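PDB 5Y0E: TssK from Serratia sp. FS14, which probably serves as a structural component of the baseplate of the bacterial type VI secretion system. Local coordinates for residues Leu329-Val334 and Ser421-Leu426. Numbering follows the deposited sequence.
Sequences LNVATV and SSAFAL
Val334 CG1 and Phe424 CG both stand anti to their carbonyl carbons (chi1 -49° and -67°), and CG1 meets the Phe424 ring. The two side chains cross at about a right angle, CG1 packing 3.6 Å from Phe424 CE1, while the other Val334 branch, CG2, rests 3.5 Å from Ser422 O. Ala332 O lies at the ring edge, near its plane, and accepts the bond from Phe424 N (2.8 Å), which approaches from above the carbonyl plane. Ala332 N returns a bond to Phe424 O, completing one hydrogen-bonded pair; Asn330 and Leu426 form the next, Asn330 N bonding to Leu426 O (2.7 Å) and Leu426 N back to Asn330 O (2.9 Å). Beyond the paired strands, Val334 N hydrogen-bonds to Ser422 O (3.2 Å) from well above that carbonyl's plane. On the opposite face, Val331 CG1 sits 4.1 Å from Ala423 CB; the CA atoms of Thr333 and Ala423 close to 3.9 Å. Ala332, Phe424 and Leu426 are buried on their face: the Phe424 ring meets Phe439 edge-to-face and also contacts Phe345, while Met340 touches both Phe424 and Val334. With 317-324 beside 329-333 and 366-370 beside 423-428, this is an antiparallel ladder inside TssK's C-terminal eight-stranded sheet.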
# COMPACT_ATOMS: atom_id res chain seq x y z
N LEU A 329 29.48 -4.73 15.88
CA LEU A 329 28.63 -4.06 16.85
C LEU A 329 27.17 -4.21 16.43
O LEU A 329 26.83 -3.97 15.27
CB LEU A 329 28.99 -2.58 16.97
CG LEU A 329 28.08 -1.84 17.93
CD1 LEU A 329 28.34 -2.31 19.33
CD2 LEU A 329 28.29 -0.35 17.82
N ASN A 330 26.33 -4.60 17.38
CA ASN A 330 24.88 -4.62 17.21
C ASN A 330 24.23 -3.90 18.37
O ASN A 330 24.80 -3.76 19.45
CB ASN A 330 24.32 -6.04 17.12
CG ASN A 330 24.72 -6.75 15.85
OD1 ASN A 330 24.01 -6.71 14.85
ND2 ASN A 330 25.86 -7.42 15.89
N VAL A 331 23.00 -3.47 18.15
CA VAL A 331 22.25 -2.74 19.16
C VAL A 331 20.86 -3.34 19.22
O VAL A 331 20.16 -3.42 18.21
CB VAL A 331 22.19 -1.24 18.86
CG1 VAL A 331 21.11 -0.60 19.68
CG2 VAL A 331 23.50 -0.62 19.19
N ALA A 332 20.47 -3.76 20.41
CA ALA A 332 19.15 -4.32 20.66
C ALA A 332 18.39 -3.31 21.51
O ALA A 332 18.55 -3.28 22.73
CB ALA A 332 19.24 -5.67 21.35
N THR A 333 17.52 -2.53 20.92
CA THR A 333 16.78 -1.62 21.74
C THR A 333 15.77 -2.42 22.49
O THR A 333 15.18 -3.31 21.95
CB THR A 333 16.07 -0.57 20.89
OG1 THR A 333 14.84 -1.11 20.41
CG2 THR A 333 16.93 -0.19 19.72
N VAL A 334 15.50 -2.08 23.73
CA VAL A 334 14.47 -2.76 24.47
C VAL A 334 13.28 -1.84 24.45
O VAL A 334 13.44 -0.64 24.50
CB VAL A 334 14.88 -2.95 25.90
CG1 VAL A 334 16.26 -3.52 25.94
CG2 VAL A 334 14.87 -1.61 26.58
N SER A 421 19.24 1.89 31.23
CA SER A 421 19.46 2.16 29.82
C SER A 421 18.29 1.65 29.00
O SER A 421 17.37 1.01 29.51
CB SER A 421 20.76 1.53 29.33
OG SER A 421 21.13 2.10 28.08
N SER A 422 18.32 1.97 27.71
CA SER A 422 17.21 1.64 26.83
C SER A 422 17.63 0.77 25.65
O SER A 422 16.85 0.62 24.70
CB SER A 422 16.55 2.92 26.31
OG SER A 422 17.48 3.69 25.57
N ALA A 423 18.81 0.18 25.70
CA ALA A 423 19.26 -0.65 24.59
C ALA A 423 20.51 -1.39 25.01
O ALA A 423 21.35 -0.84 25.72
CB ALA A 423 19.55 0.19 23.34
N PHE A 424 20.61 -2.63 24.57
CA PHE A 424 21.85 -3.36 24.72
C PHE A 424 22.79 -3.00 23.58
O PHE A 424 22.37 -2.79 22.45
CB PHE A 424 21.62 -4.86 24.70
CG PHE A 424 20.86 -5.40 25.88
CD1 PHE A 424 19.48 -5.41 25.88
CD2 PHE A 424 21.53 -5.96 26.95
CE1 PHE A 424 18.79 -5.93 26.94
CE2 PHE A 424 20.84 -6.48 28.01
CZ PHE A 424 19.47 -6.47 28.00
N ALA A 425 24.07 -2.97 23.89
CA ALA A 425 25.10 -2.89 22.87
C ALA A 425 25.93 -4.16 22.95
O ALA A 425 26.33 -4.58 24.04
CB ALA A 425 25.97 -1.65 23.04
N LEU A 426 26.18 -4.76 21.80
CA LEU A 426 26.96 -5.99 21.72
C LEU A 426 28.04 -5.80 20.68
O LEU A 426 27.75 -5.42 19.54
CB LEU A 426 26.10 -7.20 21.35
CG LEU A 426 24.86 -7.53 22.18
CD1 LEU A 426 23.65 -6.77 21.72
CD2 LEU A 426 24.61 -9.03 22.12